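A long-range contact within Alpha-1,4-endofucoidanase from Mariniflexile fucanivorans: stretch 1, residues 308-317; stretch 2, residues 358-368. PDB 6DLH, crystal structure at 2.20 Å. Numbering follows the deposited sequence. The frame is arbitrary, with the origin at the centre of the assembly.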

# COMPACT_ATOMS: atom_id res chain seq x y z
N LEU A 308 28.64 -6.10 12.23
CA LEU A 308 27.68 -5.93 11.15
C LEU A 308 27.95 -4.63 10.38
O LEU A 308 27.76 -4.58 9.16
CB LEU A 308 26.25 -5.99 11.69
CG LEU A 308 25.83 -7.31 12.35
CD1 LEU A 308 24.39 -7.23 12.83
CD2 LEU A 308 26.01 -8.49 11.40
N TYR A 309 28.42 -3.60 11.09
CA TYR A 309 28.78 -2.36 10.41
C TYR A 309 29.81 -2.66 9.31
O TYR A 309 29.66 -2.21 8.17
CB TYR A 309 29.28 -1.28 11.39
CG TYR A 309 29.46 0.06 10.72
CD1 TYR A 309 30.52 0.28 9.85
CD2 TYR A 309 28.53 1.07 10.88
CE1 TYR A 309 30.67 1.48 9.17
CE2 TYR A 309 28.67 2.29 10.22
CZ TYR A 309 29.74 2.49 9.37
OH TYR A 309 29.88 3.67 8.69
N THR A 310 30.85 -3.42 9.65
CA THR A 310 31.90 -3.78 8.72
C THR A 310 31.34 -4.62 7.58
O THR A 310 31.63 -4.34 6.42
CB THR A 310 32.99 -4.59 9.43
OG1 THR A 310 33.61 -3.74 10.38
CG2 THR A 310 34.02 -5.17 8.48
N TYR A 311 30.57 -5.66 7.93
CA TYR A 311 30.07 -6.59 6.93
C TYR A 311 29.20 -5.86 5.91
O TYR A 311 29.32 -6.09 4.71
CB TYR A 311 29.25 -7.73 7.56
CG TYR A 311 29.95 -8.59 8.59
CD1 TYR A 311 31.33 -8.74 8.59
CD2 TYR A 311 29.22 -9.28 9.54
CE1 TYR A 311 31.97 -9.52 9.54
CE2 TYR A 311 29.84 -10.07 10.50
CZ TYR A 311 31.22 -10.20 10.49
OH TYR A 311 31.84 -10.97 11.43
N ASN A 312 28.32 -4.99 6.40
CA ASN A 312 27.35 -4.32 5.55
C ASN A 312 28.02 -3.20 4.75
O ASN A 312 27.63 -2.97 3.60
CB ASN A 312 26.11 -3.88 6.32
CG ASN A 312 25.23 -5.08 6.64
OD1 ASN A 312 24.95 -5.89 5.76
ND2 ASN A 312 24.83 -5.21 7.90
N HIS A 313 28.99 -2.50 5.35
CA HIS A 313 29.68 -1.43 4.65
C HIS A 313 30.60 -2.01 3.58
O HIS A 313 30.74 -1.42 2.51
CB HIS A 313 30.43 -0.47 5.60
CG HIS A 313 30.94 0.71 4.84
ND1 HIS A 313 32.25 0.80 4.39
CD2 HIS A 313 30.30 1.81 4.36
CE1 HIS A 313 32.40 1.92 3.72
NE2 HIS A 313 31.22 2.55 3.67
N ASP A 314 31.21 -3.18 3.85
CA ASP A 314 32.00 -3.89 2.85
C ASP A 314 31.13 -4.33 1.68
O ASP A 314 31.63 -4.46 0.56
CB ASP A 314 32.76 -5.09 3.44
CG ASP A 314 33.92 -4.66 4.32
OD1 ASP A 314 34.28 -3.46 4.26
OD2 ASP A 314 34.44 -5.51 5.07
N LEU A 315 29.84 -4.58 1.93
CA LEU A 315 28.92 -4.94 0.86
C LEU A 315 28.77 -3.75 -0.09
O LEU A 315 28.77 -3.90 -1.30
CB LEU A 315 27.57 -5.37 1.45
CG LEU A 315 26.51 -5.86 0.46
CD1 LEU A 315 25.50 -6.76 1.17
CD2 LEU A 315 25.78 -4.69 -0.19
N VAL A 316 28.65 -2.56 0.49
CA VAL A 316 28.46 -1.35 -0.29
C VAL A 316 29.75 -1.03 -1.05
O VAL A 316 29.70 -0.66 -2.22
CB VAL A 316 27.96 -0.22 0.64
CG1 VAL A 316 28.78 1.05 0.60
CG2 VAL A 316 26.48 0.05 0.49
N VAL A 317 30.91 -1.24 -0.41
CA VAL A 317 32.19 -1.03 -1.06
C VAL A 317 32.34 -2.03 -2.21
O VAL A 317 32.81 -1.65 -3.28
CB VAL A 317 33.37 -1.08 -0.07
CG1 VAL A 317 34.72 -1.09 -0.78
CG2 VAL A 317 33.31 0.07 0.91
N CYS A 358 19.97 4.25 12.06
CA CYS A 358 21.06 3.37 12.46
C CYS A 358 22.39 3.95 12.02
O CYS A 358 23.44 3.53 12.53
CB CYS A 358 20.87 1.94 11.95
SG CYS A 358 21.00 1.75 10.15
N LEU A 359 22.33 4.91 11.08
CA LEU A 359 23.50 5.61 10.55
C LEU A 359 23.41 7.09 10.91
O LEU A 359 22.32 7.64 11.01
CB LEU A 359 23.57 5.43 9.03
CG LEU A 359 23.81 4.01 8.52
CD1 LEU A 359 23.94 3.96 7.01
CD2 LEU A 359 25.05 3.39 9.18
N THR A 360 24.57 7.73 11.12
CA THR A 360 24.62 9.18 11.23
C THR A 360 24.31 9.76 9.85
O THR A 360 24.43 9.05 8.85
CB THR A 360 26.01 9.66 11.68
OG1 THR A 360 26.92 9.26 10.66
CG2 THR A 360 26.45 9.12 13.03
N ASP A 361 23.96 11.05 9.81
CA ASP A 361 23.73 11.74 8.55
C ASP A 361 24.92 11.53 7.62
O ASP A 361 24.74 11.17 6.46
CB ASP A 361 23.45 13.24 8.76
CG ASP A 361 22.20 13.54 9.56
OD1 ASP A 361 21.44 12.60 9.87
OD2 ASP A 361 21.98 14.74 9.86
N GLU A 362 26.13 11.77 8.14
CA GLU A 362 27.36 11.62 7.36
C GLU A 362 27.50 10.20 6.82
O GLU A 362 27.87 10.00 5.67
CB GLU A 362 28.58 12.02 8.20
CG GLU A 362 29.89 11.97 7.42
N GLN A 363 27.27 9.20 7.68
CA GLN A 363 27.39 7.80 7.28
C GLN A 363 26.34 7.47 6.22
O GLN A 363 26.65 6.79 5.24
CB GLN A 363 27.26 6.87 8.49
CG GLN A 363 28.52 6.79 9.35
CD GLN A 363 28.22 6.18 10.70
OE1 GLN A 363 27.06 5.98 11.06
NE2 GLN A 363 29.26 5.89 11.47
N PHE A 364 25.11 7.98 6.39
CA PHE A 364 24.03 7.69 5.45
C PHE A 364 24.41 8.13 4.04
O PHE A 364 24.24 7.36 3.09
CB PHE A 364 22.71 8.33 5.89
CG PHE A 364 21.54 7.82 5.09
CD1 PHE A 364 20.88 6.66 5.46
CD2 PHE A 364 21.11 8.49 3.95
CE1 PHE A 364 19.81 6.18 4.71
CE2 PHE A 364 20.04 8.01 3.20
CZ PHE A 364 19.39 6.85 3.58
N VAL A 365 24.92 9.36 3.92
CA VAL A 365 25.30 9.96 2.65
C VAL A 365 26.45 9.16 2.04
O VAL A 365 26.46 8.88 0.84
CB VAL A 365 25.65 11.45 2.82
CG1 VAL A 365 26.16 12.07 1.54
CG2 VAL A 365 24.45 12.24 3.35
N GLU A 366 27.43 8.78 2.88
CA GLU A 366 28.61 8.05 2.43
C GLU A 366 28.22 6.66 1.93
O GLU A 366 28.65 6.27 0.83
CB GLU A 366 29.69 8.03 3.52
CG GLU A 366 30.97 7.31 3.10
CD GLU A 366 30.95 5.79 3.25
OE1 GLU A 366 31.34 5.08 2.30
OE2 GLU A 366 30.56 5.32 4.33
N TRP A 367 27.42 5.91 2.70
CA TRP A 367 27.02 4.56 2.30
C TRP A 367 26.31 4.64 0.95
O TRP A 367 26.65 3.89 0.03
CB TRP A 367 26.10 3.89 3.34
CG TRP A 367 26.74 3.33 4.57
CD1 TRP A 367 27.64 3.94 5.40
CD2 TRP A 367 26.47 2.04 5.17
NE1 TRP A 367 27.97 3.12 6.45
CE2 TRP A 367 27.26 1.95 6.34
CE3 TRP A 367 25.66 0.95 4.83
CZ2 TRP A 367 27.24 0.83 7.17
CZ3 TRP A 367 25.64 -0.16 5.64
CH2 TRP A 367 26.43 -0.22 6.79
N THR A 368 25.35 5.57 0.84
CA THR A 368 24.55 5.69 -0.36
C THR A 368 25.46 6.00 -1.55
O THR A 368 25.40 5.32 -2.58
CB THR A 368 23.40 6.69 -0.18
OG1 THR A 368 22.57 6.24 0.90
CG2 THR A 368 22.53 6.83 -1.41

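Two helices pack at a moderate angle through an aromatic contact centred on Trp367, reinforced by side-chain hydrogen bonds from its indole and from His313. Residues 308-317 lie within a longer helix; residues 361-368 begin another, their N-to-C directions 40° apart and their axes 10.5 Å apart at closest approach. The backbones draw together toward the C-terminal ends: CA of Tyr309 and CA of Leu359 are 9.6 Å apart, CA of Val316 and CA of Trp367 6.6 Å. Large side chains fill the wider part of the gap. Trp367, buried, gives up more surface to the contact than any other residue, and its indole meets both Tyr309 and His313, which are one helical turn apart. Trp367 NE1 donates a nearly straight hydrogen bond to Tyr309 OH (3.0 Å, 176°), satisfying the indole N-H. The same two residues pair edge-to-face, the indole edge toward the phenol face with planes at 82°; Trp367 CZ2 lies 3.7 Å from Tyr309 CE2. His313 turns its ring edge toward the face of the indole (planes at 62°), and its CB sits over the six-membered ring, 4.2 Å from the centroid, in a CH-pi contact. His313 NE2 also donates to Glu366 OE1 (2.9 Å, 160°), which lies near the plane of the imidazole as its N-H direction requires; a weak bond from NE2 to Glu366 OE2, also 2.9 Å, is more bent. Asn312 CB packs 3.7 Å from Trp367 CH2, while its amide is hydrogen-bonded elsewhere in the structure. At the close end, Val316 CG1 rests 3.6 Å from Trp367 O, side chain against backbone. At the other, Leu359 CD2 meets Tyr309 CE2 at 3.9 Å, just before Thr360 caps the second helix, its OG1 accepting from Gln363 N (3.0 Å).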